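PDB 3PPI: 3-hydroxyacyl-CoA dehydrogenase type-2, which probably catalyses the NAD-dependent oxidation of 3-hydroxyacyl-CoA to 3-oxoacyl-CoA, as a tetrameric member of the short-chain dehydrogenase/reductase family. Local coordinates for residues G131-T136 and Y187-A192; P217-T222 and Q276-K281; E231-F236 and K244-P249; A253-F258 and M270-A275. One frame throughout, in Å; residues are numbered along the deposited sequence.

Contact 1: G131-T136 and Y187-A192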
loop_
_atom_site.group_PDB
_atom_site.type_symbol
_atom_site.label_atom_id
_atom_site.label_comp_id
_atom_site.label_asym_id
_atom_site.label_seq_id
_atom_site.Cartn_x
_atom_site.Cartn_y
_atom_site.Cartn_z
ATOM N N GLY A 131 -4.085 21.880 19.752
ATOM C CA GLY A 131 -3.192 22.889 19.176
ATOM C C GLY A 131 -1.919 22.317 18.569
ATOM O O GLY A 131 -1.503 22.711 17.481
ATOM N N GLY A 132 -1.303 21.384 19.281
ATOM C CA GLY A 132 -0.103 20.716 18.812
ATOM C C GLY A 132 -0.346 19.930 17.551
ATOM O O GLY A 132 0.466 19.975 16.625
ATOM N N PHE A 133 -1.466 19.209 17.492
ATOM C CA PHE A 133 -1.848 18.510 16.279
ATOM C C PHE A 133 -2.068 19.479 15.110
ATOM O O PHE A 133 -1.475 19.323 14.048
ATOM C CB PHE A 133 -3.124 17.688 16.526
ATOM C CG PHE A 133 -3.541 16.823 15.359
ATOM C CD1 PHE A 133 -3.031 15.557 15.209
ATOM C CD2 PHE A 133 -4.508 17.260 14.458
ATOM C CE1 PHE A 133 -3.409 14.765 14.159
ATOM C CE2 PHE A 133 -4.899 16.472 13.404
ATOM C CZ PHE A 133 -4.355 15.213 13.246
ATOM N N THR A 134 -2.927 20.479 15.293
ATOM C CA THR A 134 -3.260 21.397 14.185
ATOM C C THR A 134 -2.062 22.195 13.698
ATOM O O THR A 134 -1.954 22.435 12.507
ATOM C CB THR A 134 -4.403 22.353 14.525
ATOM O OG1 THR A 134 -4.043 23.097 15.670
ATOM C CG2 THR A 134 -5.686 21.582 14.820
ATOM N N LYS A 135 -1.155 22.582 14.595
ATOM C CA LYS A 135 0.098 23.220 14.178
ATOM C C LYS A 135 0.909 22.352 13.213
ATOM O O LYS A 135 1.473 22.862 12.240
ATOM C CB LYS A 135 0.979 23.561 15.390
ATOM N N THR A 136 0.977 21.051 13.501
ATOM C CA THR A 136 1.700 20.100 12.678
ATOM C C THR A 136 1.039 19.914 11.320
ATOM O O THR A 136 1.715 19.948 10.273
ATOM C CB THR A 136 1.843 18.755 13.411
ATOM O OG1 THR A 136 2.549 18.997 14.634
ATOM C CG2 THR A 136 2.590 17.721 12.551
ATOM N N TYR A 187 2.429 14.059 13.268
ATOM C CA TYR A 187 3.351 13.981 12.111
ATOM C C TYR A 187 2.907 12.905 11.113
ATOM O O TYR A 187 2.927 13.123 9.905
ATOM C CB TYR A 187 4.777 13.707 12.607
ATOM C CG TYR A 187 5.872 13.808 11.565
ATOM C CD1 TYR A 187 6.360 15.047 11.177
ATOM C CD2 TYR A 187 6.453 12.665 11.017
ATOM C CE1 TYR A 187 7.369 15.164 10.254
ATOM C CE2 TYR A 187 7.483 12.761 10.080
ATOM C CZ TYR A 187 7.944 14.019 9.708
ATOM O OH TYR A 187 8.959 14.179 8.787
ATOM N N ALA A 188 2.459 11.770 11.626
ATOM C CA ALA A 188 2.001 10.669 10.799
ATOM C C ALA A 188 0.796 11.070 9.940
ATOM O O ALA A 188 0.750 10.806 8.721
ATOM C CB ALA A 188 1.638 9.448 11.699
ATOM N N ALA A 189 -0.173 11.713 10.575
ATOM C CA ALA A 189 -1.371 12.220 9.877
ATOM C C ALA A 189 -1.016 13.237 8.783
ATOM O O ALA A 189 -1.469 13.125 7.635
ATOM C CB ALA A 189 -2.338 12.827 10.898
ATOM N N ALA A 190 -0.165 14.187 9.127
ATOM C CA ALA A 190 0.228 15.250 8.198
ATOM C C ALA A 190 0.936 14.670 6.983
ATOM O O ALA A 190 0.616 14.994 5.846
ATOM C CB ALA A 190 1.116 16.246 8.898
ATOM N N LYS A 191 1.858 13.765 7.223
ATOM C CA LYS A 191 2.649 13.188 6.137
ATOM C C LYS A 191 1.863 12.188 5.295
ATOM O O LYS A 191 2.071 12.092 4.072
ATOM C CB LYS A 191 3.915 12.589 6.743
ATOM C CG LYS A 191 4.845 13.676 7.375
ATOM C CD LYS A 191 5.281 14.729 6.340
ATOM C CE LYS A 191 6.608 15.483 6.731
ATOM N NZ LYS A 191 7.196 16.262 5.572
ATOM N N ALA A 192 0.943 11.462 5.927
ATOM C CA ALA A 192 -0.020 10.630 5.187
ATOM C C ALA A 192 -0.903 11.479 4.266
ATOM O O ALA A 192 -1.204 11.094 3.116
ATOM C CB ALA A 192 -0.861 9.765 6.157
#

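Contact 2: P217-T222 and Q276-K281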
loop_
_atom_site.group_PDB
_atom_site.type_symbol
_atom_site.label_atom_id
_atom_site.label_comp_id
_atom_site.label_asym_id
_atom_site.label_seq_id
_atom_site.Cartn_x
_atom_site.Cartn_y
_atom_site.Cartn_z
ATOM N N PRO A 217 11.036 10.212 2.944
ATOM C CA PRO A 217 12.300 9.798 3.533
ATOM C C PRO A 217 12.133 8.931 4.773
ATOM O O PRO A 217 11.117 9.018 5.473
ATOM C CB PRO A 217 12.973 11.116 3.928
ATOM C CG PRO A 217 12.213 12.193 3.252
ATOM C CD PRO A 217 10.828 11.674 3.035
ATOM N N GLY A 218 13.127 8.084 5.016
ATOM C CA GLY A 218 13.278 7.406 6.283
ATOM C C GLY A 218 13.960 8.370 7.249
ATOM O O GLY A 218 13.576 9.533 7.325
ATOM N N THR A 219 14.949 7.889 7.987
ATOM C CA THR A 219 15.693 8.709 8.951
ATOM C C THR A 219 16.900 9.318 8.256
ATOM O O THR A 219 17.795 8.594 7.807
ATOM C CB THR A 219 16.130 7.877 10.174
ATOM O OG1 THR A 219 15.011 7.099 10.624
ATOM C CG2 THR A 219 16.621 8.792 11.321
ATOM N N MET A 220 16.916 10.652 8.187
ATOM C CA MET A 220 17.896 11.396 7.404
ATOM C C MET A 220 18.798 12.238 8.299
ATOM O O MET A 220 18.370 12.715 9.365
ATOM C CB MET A 220 17.178 12.321 6.418
ATOM C CG MET A 220 16.156 11.664 5.497
ATOM S SD MET A 220 16.764 10.236 4.557
ATOM C CE MET A 220 17.608 11.059 3.194
ATOM N N LYS A 221 20.038 12.419 7.855
ATOM C CA LYS A 221 21.041 13.181 8.595
ATOM C C LYS A 221 20.868 14.667 8.357
ATOM O O LYS A 221 21.476 15.228 7.445
ATOM C CB LYS A 221 22.451 12.753 8.179
ATOM C CG LYS A 221 23.603 13.408 8.963
ATOM C CD LYS A 221 24.950 12.864 8.432
ATOM C CE LYS A 221 26.113 13.819 8.659
ATOM N NZ LYS A 221 26.437 13.961 10.096
ATOM N N THR A 222 20.031 15.294 9.176
ATOM C CA THR A 222 19.841 16.745 9.150
ATOM C C THR A 222 20.193 17.309 10.543
ATOM O O THR A 222 20.209 16.561 11.526
ATOM C CB THR A 222 18.370 17.109 8.831
ATOM O OG1 THR A 222 17.538 16.685 9.918
ATOM C CG2 THR A 222 17.897 16.441 7.538
ATOM N N GLN A 276 14.328 0.705 5.614
ATOM C CA GLN A 276 13.750 0.811 6.950
ATOM C C GLN A 276 12.211 0.727 6.931
ATOM O O GLN A 276 11.558 1.271 6.050
ATOM C CB GLN A 276 14.171 2.110 7.645
ATOM C CG GLN A 276 13.786 2.100 9.105
ATOM C CD GLN A 276 14.157 3.338 9.890
ATOM O OE1 GLN A 276 14.560 4.390 9.353
ATOM N NE2 GLN A 276 13.986 3.225 11.193
ATOM N N ARG A 277 11.656 0.033 7.921
ATOM C CA ARG A 277 10.238 0.147 8.236
ATOM C C ARG A 277 10.166 0.568 9.721
ATOM O O ARG A 277 10.763 -0.109 10.568
ATOM C CB ARG A 277 9.509 -1.184 7.997
ATOM C CG ARG A 277 9.586 -1.729 6.561
ATOM C CD ARG A 277 8.788 -0.879 5.627
ATOM N NE ARG A 277 8.736 -1.307 4.221
ATOM C CZ ARG A 277 9.607 -0.943 3.286
ATOM N NH1 ARG A 277 10.678 -0.224 3.602
ATOM N NH2 ARG A 277 9.438 -1.345 2.033
ATOM N N PHE A 278 9.488 1.681 10.023
ATOM C CA PHE A 278 9.453 2.195 11.410
ATOM C C PHE A 278 8.732 1.205 12.310
ATOM O O PHE A 278 7.621 0.741 11.993
ATOM C CB PHE A 278 8.718 3.537 11.546
ATOM C CG PHE A 278 9.472 4.753 11.037
ATOM C CD1 PHE A 278 10.840 4.739 10.800
ATOM C CD2 PHE A 278 8.782 5.961 10.875
ATOM C CE1 PHE A 278 11.503 5.901 10.372
ATOM C CE2 PHE A 278 9.433 7.122 10.445
ATOM C CZ PHE A 278 10.799 7.094 10.196
ATOM N N THR A 279 9.366 0.899 13.437
ATOM C CA THR A 279 8.735 0.165 14.531
ATOM C C THR A 279 7.865 1.142 15.368
ATOM O O THR A 279 7.909 2.357 15.166
ATOM C CB THR A 279 9.807 -0.489 15.410
ATOM O OG1 THR A 279 10.704 0.522 15.881
ATOM C CG2 THR A 279 10.599 -1.546 14.604
ATOM N N PRO A 280 7.045 0.620 16.291
ATOM C CA PRO A 280 6.196 1.544 17.079
ATOM C C PRO A 280 6.982 2.620 17.868
ATOM O O PRO A 280 6.536 3.757 18.000
ATOM C CB PRO A 280 5.443 0.603 18.031
ATOM C CG PRO A 280 5.410 -0.729 17.299
ATOM C CD PRO A 280 6.721 -0.797 16.539
ATOM N N LYS A 281 8.152 2.257 18.372
ATOM C CA LYS A 281 8.986 3.178 19.127
ATOM C C LYS A 281 10.419 3.037 18.616
ATOM O O LYS A 281 10.660 2.851 17.409
ATOM C CB LYS A 281 8.899 2.865 20.640
ATOM O OXT LYS A 281 11.372 3.074 19.401
#

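Contact 3: E231-F236 and K244-P249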
loop_
_atom_site.group_PDB
_atom_site.type_symbol
_atom_site.label_atom_id
_atom_site.label_comp_id
_atom_site.label_asym_id
_atom_site.label_seq_id
_atom_site.Cartn_x
_atom_site.Cartn_y
_atom_site.Cartn_z
ATOM N N GLU A 231 23.660 8.662 21.053
ATOM C CA GLU A 231 23.089 7.399 21.536
ATOM C C GLU A 231 21.783 7.042 20.809
ATOM O O GLU A 231 21.607 5.908 20.351
ATOM C CB GLU A 231 22.856 7.469 23.052
ATOM C CG GLU A 231 22.421 6.143 23.675
ATOM C CD GLU A 231 22.495 6.156 25.200
ATOM O OE1 GLU A 231 21.865 7.038 25.839
ATOM O OE2 GLU A 231 23.190 5.276 25.758
ATOM N N ALA A 232 20.882 8.018 20.705
ATOM C CA ALA A 232 19.608 7.856 19.987
ATOM C C ALA A 232 19.806 7.612 18.478
ATOM O O ALA A 232 19.100 6.800 17.872
ATOM C CB ALA A 232 18.713 9.092 20.219
ATOM N N LEU A 233 20.767 8.316 17.878
ATOM C CA LEU A 233 21.112 8.099 16.466
ATOM C C LEU A 233 21.627 6.673 16.203
ATOM O O LEU A 233 21.287 6.064 15.182
ATOM C CB LEU A 233 22.157 9.119 15.998
ATOM C CG LEU A 233 21.685 10.579 15.963
ATOM C CD1 LEU A 233 22.898 11.519 15.858
ATOM C CD2 LEU A 233 20.714 10.807 14.821
ATOM N N ALA A 234 22.458 6.165 17.113
ATOM C CA ALA A 234 22.950 4.787 17.044
ATOM C C ALA A 234 21.771 3.822 17.022
ATOM O O ALA A 234 21.762 2.858 16.235
ATOM C CB ALA A 234 23.860 4.488 18.228
ATOM N N LYS A 235 20.764 4.104 17.850
ATOM C CA LYS A 235 19.540 3.293 17.893
ATOM C C LYS A 235 18.806 3.318 16.548
ATOM O O LYS A 235 18.406 2.268 16.019
ATOM C CB LYS A 235 18.605 3.788 19.004
ATOM N N PHE A 236 18.643 4.518 15.989
ATOM C CA PHE A 236 17.991 4.672 14.682
ATOM C C PHE A 236 18.715 3.867 13.609
ATOM O O PHE A 236 18.081 3.094 12.894
ATOM C CB PHE A 236 17.884 6.148 14.262
ATOM C CG PHE A 236 17.097 7.029 15.230
ATOM C CD1 PHE A 236 16.252 6.492 16.194
ATOM C CD2 PHE A 236 17.192 8.411 15.141
ATOM C CE1 PHE A 236 15.544 7.320 17.064
ATOM C CE2 PHE A 236 16.479 9.241 16.003
ATOM C CZ PHE A 236 15.662 8.698 16.966
ATOM N N LYS A 244 23.439 0.871 6.627
ATOM C CA LYS A 244 23.152 0.917 8.063
ATOM C C LYS A 244 23.528 2.269 8.649
ATOM O O LYS A 244 24.411 2.380 9.477
ATOM C CB LYS A 244 23.895 -0.215 8.765
ATOM C CG LYS A 244 23.455 -1.596 8.263
ATOM C CD LYS A 244 24.129 -2.726 9.021
ATOM C CE LYS A 244 23.720 -4.101 8.466
ATOM N NZ LYS A 244 22.220 -4.292 8.473
ATOM N N ARG A 245 22.822 3.302 8.209
ATOM C CA ARG A 245 23.104 4.679 8.606
ATOM C C ARG A 245 21.934 5.553 8.182
ATOM O O ARG A 245 21.068 5.122 7.409
ATOM C CB ARG A 245 24.383 5.187 7.924
ATOM C CG ARG A 245 24.289 5.162 6.364
ATOM C CD ARG A 245 25.389 5.974 5.699
ATOM N NE ARG A 245 25.459 5.717 4.253
ATOM C CZ ARG A 245 24.639 6.240 3.347
ATOM N NH1 ARG A 245 23.645 7.058 3.705
ATOM N NH2 ARG A 245 24.785 5.924 2.070
ATOM N N LEU A 246 21.910 6.778 8.693
ATOM C CA LEU A 246 20.995 7.804 8.197
ATOM C C LEU A 246 21.292 8.153 6.726
ATOM O O LEU A 246 22.450 8.147 6.297
ATOM C CB LEU A 246 21.103 9.059 9.063
ATOM C CG LEU A 246 20.345 9.036 10.405
ATOM C CD1 LEU A 246 20.615 7.779 11.213
ATOM C CD2 LEU A 246 20.712 10.281 11.229
ATOM N N GLY A 247 20.242 8.448 5.961
ATOM C CA GLY A 247 20.394 8.898 4.570
ATOM C C GLY A 247 20.975 10.296 4.537
ATOM O O GLY A 247 20.777 11.092 5.470
ATOM N N THR A 248 21.741 10.602 3.492
ATOM C CA THR A 248 22.324 11.928 3.405
ATOM C C THR A 248 21.400 12.916 2.699
ATOM O O THR A 248 20.599 12.536 1.828
ATOM C CB THR A 248 23.686 11.917 2.698
ATOM O OG1 THR A 248 23.504 11.566 1.325
ATOM C CG2 THR A 248 24.645 10.934 3.372
ATOM N N PRO A 249 21.531 14.206 3.033
ATOM C CA PRO A 249 20.876 15.224 2.217
ATOM C C PRO A 249 21.195 15.088 0.737
ATOM O O PRO A 249 20.290 15.266 -0.082
ATOM C CB PRO A 249 21.424 16.532 2.784
ATOM C CG PRO A 249 21.698 16.188 4.246
ATOM C CD PRO A 249 22.288 14.808 4.155
#

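Contact 4: A253-F258 and M270-A275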
loop_
_atom_site.group_PDB
_atom_site.type_symbol
_atom_site.label_atom_id
_atom_site.label_comp_id
_atom_site.label_asym_id
_atom_site.label_seq_id
_atom_site.Cartn_x
_atom_site.Cartn_y
_atom_site.Cartn_z
ATOM N N ALA A 253 18.593 14.882 -2.368
ATOM C CA ALA A 253 18.718 15.806 -3.487
ATOM C C ALA A 253 18.782 15.057 -4.810
ATOM O O ALA A 253 18.206 15.501 -5.806
ATOM C CB ALA A 253 19.966 16.696 -3.321
ATOM N N ASP A 254 19.465 13.916 -4.812
ATOM C CA ASP A 254 19.608 13.108 -6.024
ATOM C C ASP A 254 18.256 12.508 -6.445
ATOM O O ASP A 254 17.942 12.463 -7.625
ATOM C CB ASP A 254 20.643 12.001 -5.791
ATOM C CG ASP A 254 20.921 11.185 -7.030
ATOM O OD1 ASP A 254 21.497 11.740 -7.991
ATOM O OD2 ASP A 254 20.599 9.986 -7.031
ATOM N N ALA A 255 17.465 12.047 -5.479
ATOM C CA ALA A 255 16.119 11.561 -5.735
ATOM C C ALA A 255 15.217 12.674 -6.252
ATOM O O ALA A 255 14.461 12.477 -7.208
ATOM C CB ALA A 255 15.531 10.940 -4.464
ATOM N N ALA A 256 15.304 13.847 -5.634
ATOM C CA ALA A 256 14.503 14.989 -6.070
ATOM C C ALA A 256 14.817 15.318 -7.510
ATOM O O ALA A 256 13.898 15.478 -8.314
ATOM C CB ALA A 256 14.718 16.215 -5.170
ATOM N N ALA A 257 16.103 15.368 -7.851
ATOM C CA ALA A 257 16.514 15.701 -9.218
ATOM C C ALA A 257 15.975 14.671 -10.199
ATOM O O ALA A 257 15.519 15.018 -11.279
ATOM C CB ALA A 257 18.044 15.804 -9.333
ATOM N N PHE A 258 16.041 13.400 -9.827
ATOM C CA PHE A 258 15.493 12.330 -10.666
ATOM C C PHE A 258 13.995 12.525 -10.935
ATOM O O PHE A 258 13.525 12.342 -12.059
ATOM C CB PHE A 258 15.718 10.960 -10.005
ATOM C CG PHE A 258 14.970 9.846 -10.675
ATOM C CD1 PHE A 258 15.398 9.344 -11.888
ATOM C CD2 PHE A 258 13.824 9.314 -10.108
ATOM C CE1 PHE A 258 14.705 8.310 -12.509
ATOM C CE2 PHE A 258 13.113 8.291 -10.738
ATOM C CZ PHE A 258 13.560 7.796 -11.949
ATOM N N MET A 270 8.013 7.920 -3.627
ATOM C CA MET A 270 9.277 7.188 -3.575
ATOM C C MET A 270 9.782 7.114 -2.137
ATOM O O MET A 270 10.152 8.139 -1.547
ATOM C CB MET A 270 10.341 7.897 -4.412
ATOM C CG MET A 270 11.695 7.212 -4.351
ATOM S SD MET A 270 13.091 8.224 -4.906
ATOM C CE MET A 270 12.718 8.446 -6.614
ATOM N N ARG A 271 9.816 5.907 -1.580
ATOM C CA ARG A 271 10.451 5.684 -0.276
ATOM C C ARG A 271 11.962 5.765 -0.417
ATOM O O ARG A 271 12.539 5.094 -1.278
ATOM C CB ARG A 271 10.071 4.314 0.309
ATOM C CG ARG A 271 8.579 4.090 0.573
ATOM C CD ARG A 271 8.309 2.727 1.236
ATOM N NE ARG A 271 8.941 2.657 2.561
ATOM C CZ ARG A 271 8.325 2.451 3.723
ATOM N NH1 ARG A 271 7.029 2.196 3.791
ATOM N NH2 ARG A 271 9.041 2.447 4.848
ATOM N N LEU A 272 12.595 6.571 0.426
ATOM C CA LEU A 272 14.060 6.765 0.394
ATOM C C LEU A 272 14.569 6.549 1.820
ATOM O O LEU A 272 14.611 7.485 2.618
ATOM C CB LEU A 272 14.387 8.171 -0.099
ATOM C CG LEU A 272 15.849 8.507 -0.352
ATOM C CD1 LEU A 272 16.360 7.676 -1.519
ATOM C CD2 LEU A 272 16.043 10.022 -0.597
ATOM N N ASP A 273 14.862 5.297 2.156
ATOM C CA ASP A 273 14.895 4.878 3.556
ATOM C C ASP A 273 15.816 3.698 3.938
ATOM O O ASP A 273 15.731 3.197 5.065
ATOM C CB ASP A 273 13.459 4.574 4.008
ATOM C CG ASP A 273 12.816 3.393 3.257
ATOM O OD1 ASP A 273 13.503 2.604 2.550
ATOM O OD2 ASP A 273 11.584 3.246 3.401
ATOM N N GLY A 274 16.710 3.271 3.044
ATOM C CA GLY A 274 17.629 2.168 3.372
ATOM C C GLY A 274 16.919 0.858 3.700
ATOM O O GLY A 274 17.469 0.015 4.384
ATOM N N ALA A 275 15.712 0.698 3.169
ATOM C CA ALA A 275 14.774 -0.417 3.460
ATOM C C ALA A 275 14.219 -0.426 4.905
ATOM O O ALA A 275 13.654 -1.431 5.347
ATOM C CB ALA A 275 15.365 -1.771 3.087
#

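Contact 1: G131-T136 and Y187-A192
Thr136 and Phe133 lie against Tyr187, Ala189 and Ala190 where two long helices of the short-chain dehydrogenase fold run side by side, their local axes 9.4 Å apart and 27° from parallel. From its CB, Thr136 sends out two branches. The methyl carries the contact: CG2 lies anti to the backbone N (chi1 -59°, measured to OG1) and rests 3.7 Å from Tyr187 N and 3.8 Å from Tyr187 CA, so it packs on backbone and not on the phenol. OG1 takes the other direction, back along its own helix, and donates to Gly132 O at 3.0 Å, which fixes the rotation of the side chain. Ala190 CB slides in beside the same threonine, 4.0 Å from Thr136 O. One turn earlier, the far rim of Phe133 touches Ala189 obliquely, and that ring also stacks on Tyr145 of the second subunit, as expected for a helix pair that builds the dimer interface in this family. Tyr187 and Lys191 match the YxxxK signature, whose tyrosine is catalytic in relatives; Tyr187 sets off from its backbone away from helix 130-156, and Lys191 CG lies 3.8 Å above its ring plane, over the centre.

Contact 2: P217-T222 and Q276-K281
The unusual feature here is a threonine hydroxyl, Thr219 OG1, that meets both the amide end of Gln276 and the edge of the Phe278 ring where two irregular loops come together. OG1 comes in near the plane of the ring, 3.7 Å from Phe278 CE1, so it faces the ring's hydrogens and not its pi cloud. It can do so because Thr219 holds OG1 beside the backbone N (chi1 -46°), leaving the methyl to point elsewhere. Gln276 reaches across with CG anti to its backbone N and the chain straight beyond, and its CD also lies in the plane of the Phe278 ring, at the edge. The backbones come nearest at Gly218 and Gln276, with 6.6 Å between Gly218 CA and Gln276 CA.

Next to this core, Arg277 folds back so that NH1 donates to Gln276 O at 3.0 Å, approaching from above the carbonyl plane. Near the chain end, Thr279 OG1 donates to Lys281 O, one oxygen of the C-terminal carboxylate, at 2.8 Å. The tail also reaches other chains: Phe278 O accepts from Arg203 of the second subunit, and Arg277 NH2 donates to Gly267 O of the third. Pro217 and Gly218 match the Pro-Gly pair at the end of the sixth strand in short-chain dehydrogenases, where the chain leaves the sheet for the probable substrate-binding region.

Contact 3: E231-F236 and K244-P249
Leu233 and Phe236, on the short helix 230-238 of the segment that follows the sixth strand, close over Leu246 in the loop leading on to helix 249-261. The main touch is methyl to methyl, Leu233 CD2 to Leu246 CD2 at 3.6 Å, with the two side chains crossing at about a right angle. Leu246 has its CG beside the backbone N (chi1 -80°), which brings its isobutyl end up to the helix and lets the two methyls divide the work: CD2 goes to Leu233, while CD1 reaches Phe236 CB more loosely, at 4.4 Å. Phe236 offers only the root of its side chain here. Its ring leads away from the loop and lies over its own helix, with Ala232 O 3.2 Å from the ring plane and displaced toward the rim.

In short-chain dehydrogenases this helical excursion between the sixth strand and the last long helix is the part that usually shapes the substrate pocket. Here Leu246 also packs on Thr219 and on Met225 of helix 223-226, joining the two ends of the excursion.

The loop is stiffened by polar contacts on the side turned from the helix. Arg245 NH1 donates to Leu246 O at 3.1 Å with a fairly straight N-H...O angle of 154°; the oxygen lies in the guanidinium plane, although the donor is tilted from the carbonyl plane. The NH2 of the same arginine makes a salt bridge to Glu251, and Thr248 N-caps helix 249-261. Arg245 O accepts a hydrogen bond from Tyr264 of the third subunit.

Contact 4: A253-F258 and M270-A275
Phe258 and Met270 cross obliquely, the methyl of the methionine reaching the ring at CD2 and CE2: Met270 CE is 3.8 Å from Phe258 CD2 and 4.1 Å from Phe258 CE2. The methionine runs out extended through CG and SD, then bends at its last torsion (chi3 -65°), and this turn delivers CE to the phenylalanine while the sulfur stays behind over the small Ala255. Ala255 CB lies 3.7 Å from Met270 SD and 4.0 Å from Leu272 CD2, so one methyl group fits against both strand side chains. Phe258, with CG anti to its backbone N, leans from the helix toward the strand.

Helix 249-261 is the last helix of the crossover connection that links strand 210-217 to its parallel neighbour 269-272 in the Rossmann-type sheet. The helix therefore runs nearly antiparallel to the last strand, at 164°, with local axes 10.5 Å apart. Ile215 on strand 210-217 extends the same apolar layer, touching both Ala255 and Leu272. Phe258 also stacks on Phe258 of the third subunit.

Arg271 takes no part in this layer and turns to Asp273 instead. NE and NH2 grip the carboxylate side-on, both at its OD2, at 2.8 Å from NE and 3.0 Å from NH2, with the oxygen in the guanidinium plane. The other oxygen, Asp273 OD1, accepts a weak bond from Ala275 N, while Arg271 NH1 forms a salt bridge to Glu179.

In the fold
Contact 1 comes first along the chain, joining helices 130-156 and 185-205; its centre lies about 17 Å from that of contact 2 and about 23 Å from those of contacts 3 and 4. The other three share the C-terminal part of the fold. Contacts 3 and 4 follow one another inside the loop that contact 2 closes, and contacts 2 and 3 are closest, centres about 8 Å apart, with probable backbone hydrogen bonds of Gly247 with Thr219 and Lys221. Contacts 2 and 4 meet where Gly218 N probably bonds to Leu272 O, at the end of the last two strands. Contacts 1 and 2 reach the second subunit, contacts 2, 3 and 4 the third, so each lies beside a subunit interface.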